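Local coordinates for protein CofB (Escherichia coli, PDB 5AX6) that serves as a minor pilin of the CFA/III type IVb pilus, where its homotrimer probably takes part in pilus assembly, at residues E40-P44 against L45-S49; D132-V135 against G136-I139; C247-D251 against N252-G256. All coordinates share one frame; numbering follows the deposited sequence. Where two conformers were deposited one is given.

Interaction 1 (E40-P44 against L45-S49)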
ATOM      1  N   GLU A  40      14.999  -9.292  23.998  1.00 25.14           N
ATOM      2  CA  GLU A  40      14.246  -8.291  24.745  1.00 22.44           C
ATOM      3  C   GLU A  40      14.457  -8.509  26.223  1.00 26.03           C
ATOM      4  O   GLU A  40      14.300  -9.624  26.726  1.00 26.56           O
ATOM      5  CB  GLU A  40      12.744  -8.353  24.434  1.00 31.32           C
ATOM      6  CG  GLU A  40      12.399  -8.241  22.975  1.00 32.98           C
ATOM      7  CD  GLU A  40      12.832  -6.926  22.381  1.00 37.14           C
ATOM      8  OE1 GLU A  40      12.268  -5.879  22.774  1.00 39.67           O
ATOM      9  OE2 GLU A  40      13.742  -6.940  21.521  1.00 34.40           O
ATOM     10  N   ILE A  41      14.808  -7.438  26.930  1.00 23.35           N
ATOM     11  CA  ILE A  41      14.878  -7.497  28.376  1.00 21.17           C
ATOM     12  C   ILE A  41      14.173  -6.298  28.993  1.00 22.72           C
ATOM     13  O   ILE A  41      13.883  -5.305  28.322  1.00 22.87           O
ATOM     14  CB  ILE A  41      16.337  -7.527  28.889  1.00 23.54           C
ATOM     15  CG1 ILE A  41      17.065  -6.240  28.463  1.00 20.82           C
ATOM     16  CG2 ILE A  41      17.057  -8.772  28.389  1.00 28.50           C
ATOM     17  CD1 ILE A  41      18.386  -6.030  29.175  1.00 24.46           C
ATOM     18  N   THR A  42      13.880  -6.411  30.276  1.00 21.04           N
ATOM     19  CA  THR A  42      13.399  -5.271  31.020  1.00 21.27           C
ATOM     20  C   THR A  42      14.520  -4.228  31.101  1.00 20.29           C
ATOM     21  O   THR A  42      15.659  -4.559  31.429  1.00 19.70           O
ATOM     22  CB  THR A  42      12.947  -5.692  32.418  1.00 25.48           C
ATOM     23  OG1 THR A  42      11.811  -6.559  32.295  1.00 27.44           O
ATOM     24  CG2 THR A  42      12.575  -4.473  33.255  1.00 25.32           C
ATOM     25  N   ASN A  43      14.190  -2.980  30.792  1.00 19.50           N
ATOM     26  CA  ASN A  43      15.110  -1.857  31.005  1.00 23.65           C
ATOM     27  C   ASN A  43      15.646  -1.884  32.447  1.00 19.77           C
ATOM     28  O   ASN A  43      14.867  -1.995  33.397  1.00 18.79           O
ATOM     29  CB  ASN A  43      14.385  -0.533  30.707  1.00 18.38           C
ATOM     30  CG  ASN A  43      15.329   0.656  30.615  1.00 18.10           C
ATOM     31  OD1 ASN A  43      16.303   0.757  31.364  1.00 18.85           O
ATOM     32  ND2 ASN A  43      15.031   1.573  29.694  1.00 16.28           N
ATOM     33  N   PRO A  44      16.976  -1.791  32.621  1.00 18.65           N
ATOM     34  CA  PRO A  44      17.521  -1.807  33.986  1.00 20.09           C
ATOM     35  C   PRO A  44      16.953  -0.701  34.873  1.00 17.58           C
ATOM     36  O   PRO A  44      16.991  -0.830  36.095  1.00 19.91           O
ATOM     37  CB  PRO A  44      19.038  -1.613  33.769  1.00 19.90           C
ATOM     38  CG  PRO A  44      19.168  -1.043  32.398  1.00 21.68           C
ATOM     39  CD  PRO A  44      18.046  -1.698  31.614  1.00 19.47           C
ATOM     40  N   LEU A  45      16.441   0.371  34.271  1.00 18.99           N
ATOM     41  CA  LEU A  45      15.747   1.394  35.051  1.00 18.54           C
ATOM     42  C   LEU A  45      14.639   0.781  35.896  1.00 22.39           C
ATOM     43  O   LEU A  45      14.351   1.253  36.994  1.00 20.08           O
ATOM     44  CB  LEU A  45      15.152   2.466  34.128  1.00 16.92           C
ATOM     45  CG  LEU A  45      16.112   3.383  33.368  1.00 17.65           C
ATOM     46  CD1 LEU A  45      15.321   4.289  32.429  1.00 18.21           C
ATOM     47  CD2 LEU A  45      16.930   4.225  34.328  1.00 17.23           C
ATOM     48  N   TYR A  46      14.012  -0.279  35.392  1.00 19.02           N
ATOM     49  CA  TYR A  46      12.769  -0.743  36.004  1.00 19.70           C
ATOM     50  C   TYR A  46      12.877  -2.126  36.658  1.00 24.08           C
ATOM     51  O   TYR A  46      11.869  -2.798  36.913  1.00 27.60           O
ATOM     52  CB  TYR A  46      11.663  -0.703  34.948  1.00 23.61           C
ATOM     53  CG  TYR A  46      11.572   0.658  34.301  1.00 19.35           C
ATOM     54  CD1 TYR A  46      11.300   1.789  35.066  1.00 18.72           C
ATOM     55  CD2 TYR A  46      11.786   0.823  32.934  1.00 19.26           C
ATOM     56  CE1 TYR A  46      11.238   3.058  34.483  1.00 18.24           C
ATOM     57  CE2 TYR A  46      11.722   2.080  32.339  1.00 20.20           C
ATOM     58  CZ  TYR A  46      11.451   3.192  33.116  1.00 20.54           C
ATOM     59  OH  TYR A  46      11.390   4.439  32.531  1.00 19.69           O
ATOM     60  N   GLU A  47      14.106  -2.519  36.951  1.00 24.62           N
ATOM     61  CA  GLU A  47      14.386  -3.745  37.689  1.00 26.85           C
ATOM     62  C   GLU A  47      14.648  -3.450  39.156  1.00 32.63           C
ATOM     63  O   GLU A  47      15.483  -2.608  39.483  1.00 29.65           O
ATOM     64  CB  GLU A  47      15.589  -4.464  37.089  1.00 27.00           C
ATOM     65  CG  GLU A  47      15.297  -5.161  35.781  1.00 30.34           C
ATOM     66  CD  GLU A  47      14.336  -6.324  35.959  1.00 51.35           C
ATOM     67  OE1 GLU A  47      14.806  -7.457  36.192  1.00 56.78           O
ATOM     68  OE2 GLU A  47      13.106  -6.102  35.875  1.00 50.81           O
ATOM     69  N   GLN A  48      13.948  -4.147  40.045  1.00 29.20           N
ATOM     70  CA  GLN A  48      14.129  -3.926  41.482  1.00 32.95           C
ATOM     71  C   GLN A  48      15.553  -4.207  41.947  1.00 33.16           C
ATOM     72  O   GLN A  48      15.984  -3.712  42.985  1.00 36.82           O
ATOM     73  CB  GLN A  48      13.167  -4.797  42.287  1.00 37.40           C
ATOM     74  CG  GLN A  48      11.736  -4.325  42.292  1.00 39.40           C
ATOM     75  CD  GLN A  48      10.876  -5.128  43.261  1.00 45.70           C
ATOM     76  OE1 GLN A  48      10.219  -6.093  42.872  1.00 37.40           O
ATOM     77  NE2 GLN A  48      10.886  -4.732  44.530  1.00 33.23           N
ATOM     78  N   SER A  49      16.282  -5.010  41.186  1.00 29.60           N
ATOM     79  CA  SER A  49      17.595  -5.459  41.631  1.00 34.63           C
ATOM     80  C   SER A  49      18.717  -4.644  41.015  1.00 33.99           C
ATOM     81  O   SER A  49      19.889  -4.917  41.259  1.00 33.98           O
ATOM     82  CB  SER A  49      17.792  -6.938  41.303  1.00 34.32           C
ATOM     83  OG  SER A  49      17.717  -7.150  39.909  1.00 36.18           O
TER
HETATM   84  O   HOH W   1      10.654  -7.479  34.242  1.00 42.74           O
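Asn43 O takes the backbone N of Tyr46 in a 2.8 Å hydrogen bond. One residue earlier in the turn, the Asn43 side chain makes its own bond: OD1 accepts from Leu45 N at 2.9 Å and at a nearly straight 168°. With CG anti to the backbone N (chi1 -168°), the amide folds forward along the chain to meet that N-H. Its ND2 donates to Glu27 O, so both ends of the amide are tied and its rotation is fixed. The OD1 bond is an Asx turn, the backbone bond from Asn43 O to Tyr46 N a 3-10 turn; together they bend the chain as it leaves strand 37-42 of the pilin domain. A longer, weak bond from Glu47 N to Pro44 O follows. Leu45 runs beside the Asn43 amide, its CG 3.3 Å from OD1, and its CB sits 3.7 Å above the centre of the Tyr46 ring. The same ring brings CD2 to 3.7 Å from Asn43 CB, while the Tyr46 hydroxyl bonds to Val25 O. Farther out, Glu47 bends back at chi2 and sets OE2 only 3.1 Å from the Thr42 methyl CG2; the Thr42 hydroxyl turns to Gln29.

Interaction 2 (D132-V135 against G136-I139); sequences DNTV and GSAI
Two first torsions bring Asp132 and Ser137 together: Asp132 holds CG between its backbone N and carbonyl carbon (chi1 53°), and Ser137 swings OG anti to its own N (chi1 171°). The carboxylate is thereby folded in over the loop, and the serine hydroxyl reaches back to the start of it. There Asp132 N donates to Ser137 OG at 3.2 Å, so the hydroxyl accepts a backbone proton from across the loop, with Asp132 OD1 also close at 3.1 Å. OD1 accepts from Thr134 N at 3.1 Å, although its modelled position is somewhat less sure. The other carboxylate oxygen is linked weakly to a water that in turn accepts from Ala138 N at 3.2 Å, a second, solvent-mediated tie between the two ends. With an alanine at Asp132 the carboxylate is gone, and Thr134 N would probably lose its side-chain acceptor and the Asx turn its closing bond. At the far end Ser137 N closes back on Thr134 O at 3.2 Å. Gly136 has a positive phi of 75°, and a CB on it would run into Val135 O. Arg57 reaches in to bond Ser137 O. An Asx turn thus leads into a type II beta turn, Thr134 to Ser137, in the hairpin loop joining the adjacent antiparallel strands 121-130 and 139-148 of the pilin-domain sheet.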
ATOM      1  N   ASP A 132       5.980   6.670  42.000  1.00 31.64           N
ATOM      2  CA  ASP A 132       5.722   6.207  43.367  1.00 38.86           C
ATOM      3  C   ASP A 132       7.027   5.921  44.106  1.00 43.31           C
ATOM      4  O   ASP A 132       8.105   6.225  43.605  1.00 40.31           O
ATOM      5  CB  ASP A 132       4.810   4.975  43.356  1.00 38.15           C
ATOM      6  CG  ASP A 132       5.326   3.875  42.461  1.00 41.09           C
ATOM      7  OD1 ASP A 132       6.448   3.404  42.708  1.00 38.87           O
ATOM      8  OD2 ASP A 132       4.615   3.489  41.508  1.00 47.68           O
ATOM      9  N   ASN A 133       6.939   5.341  45.300  1.00 36.98           N
ATOM     10  CA  ASN A 133       8.124   5.205  46.149  1.00 41.59           C
ATOM     11  C   ASN A 133       8.783   3.826  46.090  1.00 37.83           C
ATOM     12  O   ASN A 133       9.587   3.477  46.950  1.00 42.66           O
ATOM     13  CB  ASN A 133       7.774   5.550  47.604  1.00 52.38           C
ATOM     14  CG  ASN A 133       7.358   7.009  47.775  1.00 60.82           C
ATOM     15  OD1 ASN A 133       8.194   7.916  47.750  1.00 61.70           O
ATOM     16  ND2 ASN A 133       6.061   7.237  47.953  1.00 62.68           N
ATOM     17  N   THR A 134       8.464   3.050  45.062  1.00 35.43           N
ATOM     18  CA  THR A 134       9.050   1.727  44.923  1.00 34.47           C
ATOM     19  C   THR A 134      10.379   1.756  44.160  1.00 40.12           C
ATOM     20  O   THR A 134      10.627   2.658  43.360  1.00 32.83           O
ATOM     21  CB  THR A 134       8.082   0.767  44.212  1.00 39.66           C
ATOM     22  OG1 THR A 134       8.586  -0.570  44.300  1.00 50.95           O
ATOM     23  CG2 THR A 134       7.926   1.152  42.751  1.00 36.41           C
ATOM     24  N   VAL A 135      11.230   0.763  44.415  1.00 31.48           N
ATOM     25  CA  VAL A 135      12.489   0.645  43.695  1.00 35.41           C
ATOM     26  C   VAL A 135      12.196   0.265  42.252  1.00 34.78           C
ATOM     27  O   VAL A 135      11.410  -0.642  41.996  1.00 34.20           O
ATOM     28  CB  VAL A 135      13.421  -0.402  44.333  1.00 38.92           C
ATOM     29  CG1 VAL A 135      14.690  -0.533  43.525  1.00 35.18           C
ATOM     30  CG2 VAL A 135      13.744  -0.024  45.772  1.00 37.98           C
ATOM     31  N   GLY A 136      12.825   0.961  41.312  1.00 29.12           N
ATOM     32  CA  GLY A 136      12.554   0.731  39.902  1.00 30.80           C
ATOM     33  C   GLY A 136      11.218   1.304  39.447  1.00 30.25           C
ATOM     34  O   GLY A 136      10.684   0.911  38.411  1.00 29.34           O
ATOM     35  N   SER A 137      10.682   2.238  40.226  1.00 28.91           N
ATOM     36  CA  SER A 137       9.422   2.899  39.904  1.00 20.67           C
ATOM     37  C   SER A 137       9.393   3.477  38.494  1.00 25.56           C
ATOM     38  O   SER A 137      10.428   3.870  37.966  1.00 21.61           O
ATOM     39  CB  SER A 137       9.158   4.022  40.902  1.00 26.99           C
ATOM     40  OG  SER A 137       8.061   4.813  40.492  1.00 30.83           O
ATOM     41  N   ALA A 138       8.202   3.545  37.903  1.00 19.39           N
ATOM     42  CA  ALA A 138       8.026   4.239  36.625  1.00 23.28           C
ATOM     43  C   ALA A 138       8.414   5.700  36.783  1.00 19.50           C
ATOM     44  O   ALA A 138       8.368   6.253  37.882  1.00 19.00           O
ATOM     45  CB  ALA A 138       6.587   4.121  36.135  1.00 24.32           C
ATOM     46  N   ILE A 139       8.807   6.320  35.681  1.00 17.28           N
ATOM     47  CA  ILE A 139       9.289   7.689  35.695  1.00 17.81           C
ATOM     48  C   ILE A 139       8.287   8.583  34.975  1.00 16.38           C
ATOM     49  O   ILE A 139       7.993   8.369  33.791  1.00 21.26           O
ATOM     50  CB  ILE A 139      10.675   7.788  35.019  1.00 14.45           C
ATOM     51  CG1 ILE A 139      11.727   7.018  35.839  1.00 20.10           C
ATOM     52  CG2 ILE A 139      11.073   9.246  34.822  1.00 17.12           C
ATOM     53  CD1 ILE A 139      13.027   6.703  35.052  1.00 18.72           C
TER
HETATM   54  O   HOH W   2       5.767   1.660  38.784  1.00 42.29           O

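Interaction 3 (C247-D251 against N252-G256); sequences CWNID and NKMSG
A tight beta hairpin closed by a type I' turn brings 247-251 back against 252-256 in the beta-repeat domain. Its corners are Asp251 and Asn252, both with positive phi, in the left-handed region that aspartate and asparagine tolerate better than most residues. Ile250 and Lys253 flank them as an antiparallel hydrogen-bonded pair: Ile250 N donates to Lys253 O at 2.8 Å, and Lys253 N returns to Ile250 O at 3.0 Å. Lys253 O has further company. Asn249 CA makes a bent CA-H...O contact of 3.1 Å with Lys253 O, and Ser255 N makes a weak bond to the same oxygen that closes an inverse gamma turn centred on Met254. The pairing is a single bridge; beyond this kink the arms meet again where Gly256 N donates to Trp248 O at 2.8 Å. Gly256 fits closely, since a CB on it would strike Trp248 O; instead its CA receives the Ile250 methyl CD1 at 3.9 Å. Met254, its CG anti to the backbone N (chi1 -174°), extends back along the other arm to lay CG 3.9 Å from Cys247 CB. The Asn249 oxygen OD1 lies 3.3 Å from Met254 CA, whereas ND2 bonds to Asp244 of the second subunit. The hairpin connects strands 246-247 and 258-261, whose ends are locked by the Cys247-Cys258 disulfide. The second subunit packs against it: Trp248 NE1 donates to Leu259 O in that subunit's strand 258-261, the indole also touches Leu268 of its strand 267-271, and Asn252 O accepts from Ser174 just beyond its helix 161-171.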
ATOM      1  N   CYS A 247       4.938  -2.212  12.311  1.00 17.11           N
ATOM      2  CA  CYS A 247       5.012  -3.627  11.933  1.00 17.52           C
ATOM      3  C   CYS A 247       3.771  -4.362  12.408  1.00 19.98           C
ATOM      4  O   CYS A 247       3.159  -3.976  13.406  1.00 17.65           O
ATOM      5  CB  CYS A 247       6.270  -4.282  12.520  1.00 22.32           C
ATOM      6  SG  CYS A 247       7.804  -3.424  12.087  1.00 27.28           S
ATOM      7  N   TRP A 248       3.400  -5.426  11.701  1.00 15.33           N
ATOM      8  CA  TRP A 248       2.166  -6.149  11.996  1.00 18.41           C
ATOM      9  C   TRP A 248       2.484  -7.475  12.700  1.00 21.83           C
ATOM     10  O   TRP A 248       3.585  -7.999  12.567  1.00 22.14           O
ATOM     11  CB  TRP A 248       1.357  -6.385  10.706  1.00 16.54           C
ATOM     12  CG  TRP A 248       0.406  -5.243  10.391  1.00 17.39           C
ATOM     13  CD1 TRP A 248      -0.946  -5.205  10.636  1.00 15.35           C
ATOM     14  CD2 TRP A 248       0.745  -3.961   9.833  1.00 15.83           C
ATOM     15  NE1 TRP A 248      -1.462  -3.994  10.254  1.00 17.23           N
ATOM     16  CE2 TRP A 248      -0.450  -3.216   9.744  1.00 19.59           C
ATOM     17  CE3 TRP A 248       1.941  -3.379   9.382  1.00 16.49           C
ATOM     18  CZ2 TRP A 248      -0.487  -1.907   9.237  1.00 15.77           C
ATOM     19  CZ3 TRP A 248       1.901  -2.076   8.870  1.00 18.59           C
ATOM     20  CH2 TRP A 248       0.695  -1.360   8.795  1.00 16.70           C
ATOM     21  N   ASN A 249       1.527  -7.992  13.464  1.00 19.27           N
ATOM     22  CA  ASN A 249       1.715  -9.245  14.195  1.00 22.81           C
ATOM     23  C   ASN A 249       1.229 -10.462  13.422  1.00 21.31           C
ATOM     24  O   ASN A 249       0.324 -10.362  12.602  1.00 22.09           O
ATOM     25  CB  ASN A 249       0.956  -9.230  15.527  1.00 21.28           C
ATOM     26  CG  ASN A 249       1.490  -8.218  16.519  1.00 24.68           C
ATOM     27  OD1 ASN A 249       2.696  -7.955  16.597  1.00 21.27           O
ATOM     28  ND2 ASN A 249       0.582  -7.676  17.326  1.00 21.53           N
ATOM     29  N   ILE A 250       1.825 -11.608  13.731  1.00 21.96           N
ATOM     30  CA  ILE A 250       1.328 -12.926  13.338  1.00 28.95           C
ATOM     31  C   ILE A 250       1.394 -13.838  14.565  1.00 23.58           C
ATOM     32  O   ILE A 250       2.453 -13.939  15.183  1.00 25.13           O
ATOM     33  CB  ILE A 250       2.169 -13.560  12.220  1.00 25.17           C
ATOM     34  CG1 ILE A 250       2.273 -12.627  11.017  1.00 25.86           C
ATOM     35  CG2 ILE A 250       1.591 -14.918  11.821  1.00 24.66           C
ATOM     36  CD1 ILE A 250       3.262 -13.114   9.974  1.00 28.49           C
ATOM     37  N   ASP A 251       0.285 -14.478  14.915  1.00 30.72           N
ATOM     38  CA  ASP A 251       0.242 -15.425  16.038  1.00 27.76           C
ATOM     39  C   ASP A 251       0.924 -14.875  17.300  1.00 33.31           C
ATOM     40  O   ASP A 251       1.785 -15.533  17.892  1.00 34.05           O
ATOM     41  CB  ASP A 251       0.888 -16.754  15.637  1.00 39.58           C
ATOM     42  CG  ASP A 251       0.534 -17.895  16.594  1.00 52.16           C
ATOM     43  OD1 ASP A 251      -0.621 -17.947  17.078  1.00 49.55           O
ATOM     44  OD2 ASP A 251       1.417 -18.741  16.858  1.00 53.94           O
ATOM     45  N   ASN A 252       0.547 -13.659  17.678  1.00 28.06           N
ATOM     46  CA  ASN A 252       0.993 -13.030  18.924  1.00 32.22           C
ATOM     47  C   ASN A 252       2.462 -12.637  18.943  1.00 32.59           C
ATOM     48  O   ASN A 252       3.029 -12.406  20.007  1.00 32.31           O
ATOM     49  CB  ASN A 252       0.709 -13.947  20.113  1.00 32.49           C
ATOM     50  CG  ASN A 252      -0.727 -14.424  20.139  1.00 34.70           C
ATOM     51  OD1 ASN A 252      -1.654 -13.625  20.283  1.00 32.74           O
ATOM     52  ND2 ASN A 252      -0.918 -15.730  19.987  1.00 40.16           N
ATOM     53  N   LYS A 253       3.080 -12.575  17.768  0.60 25.86           N
ATOM     54  CA  LYS A 253       4.466 -12.136  17.659  0.60 26.07           C
ATOM     55  C   LYS A 253       4.560 -11.016  16.637  0.60 27.10           C
ATOM     56  O   LYS A 253       3.782 -10.981  15.685  0.60 24.96           O
ATOM     57  CB  LYS A 253       5.387 -13.291  17.251  0.60 29.44           C
ATOM     58  CG  LYS A 253       5.549 -14.378  18.302  0.60 34.77           C
ATOM     59  CD  LYS A 253       6.485 -15.479  17.807  0.60 38.55           C
ATOM     60  CE  LYS A 253       7.870 -14.940  17.484  0.60 33.68           C
ATOM     61  NZ  LYS A 253       8.813 -16.031  17.096  0.60 40.66           N
ATOM     62  N   MET A 254       5.518 -10.113  16.823  1.00 25.05           N
ATOM     63  CA  MET A 254       5.718  -9.021  15.872  1.00 25.81           C
ATOM     64  C   MET A 254       6.534  -9.527  14.683  1.00 27.19           C
ATOM     65  O   MET A 254       7.679  -9.113  14.468  1.00 27.12           O
ATOM     66  CB  MET A 254       6.405  -7.829  16.551  1.00 27.28           C
ATOM     67  CG  MET A 254       6.520  -6.613  15.659  1.00 31.41           C
ATOM     68  SD  MET A 254       7.137  -5.144  16.513  1.00 43.14           S
ATOM     69  CE  MET A 254       8.458  -5.866  17.476  1.00 32.92           C
ATOM     70  N   SER A 255       5.926 -10.442  13.929  1.00 23.85           N
ATOM     71  CA  SER A 255       6.607 -11.206  12.888  1.00 22.90           C
ATOM     72  C   SER A 255       6.185 -10.823  11.477  1.00 25.69           C
ATOM     73  O   SER A 255       6.702 -11.370  10.510  1.00 25.53           O
ATOM     74  CB  SER A 255       6.346 -12.708  13.087  1.00 24.74           C
ATOM     75  OG  SER A 255       6.932 -13.171  14.287  1.00 37.84           O
ATOM     76  N   GLY A 256       5.241  -9.896  11.358  1.00 25.11           N
ATOM     77  CA  GLY A 256       4.717  -9.532  10.053  1.00 20.47           C
ATOM     78  C   GLY A 256       5.499  -8.387   9.440  1.00 21.94           C
ATOM     79  O   GLY A 256       6.471  -7.914  10.024  1.00 22.06           O
TER

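Overall arrangement
Interactions 1 and 2 are neighbours in the pilin domain, their centres 12 Å apart, and they touch directly. Tyr46 CD1 packs 3.5 Å from Gly136 O, and Gln48 O lies 3.5 Å from Val135 CG1, so the turn after strand 37-42 lies against the 132-139 loop. Arg57 joins them further by donating to both Leu45 O and Ser137 O. Interaction 3 belongs to the beta-repeat domain, with its centre 24 Å from that of interaction 1 and 31 Å from that of interaction 2; its nearest atoms come to about 7 and 21 Å. Interactions 1 and 3 both meet the second subunit of the trimer. An acetate ion, probably from crystallisation, lies near the Pro44 side chain.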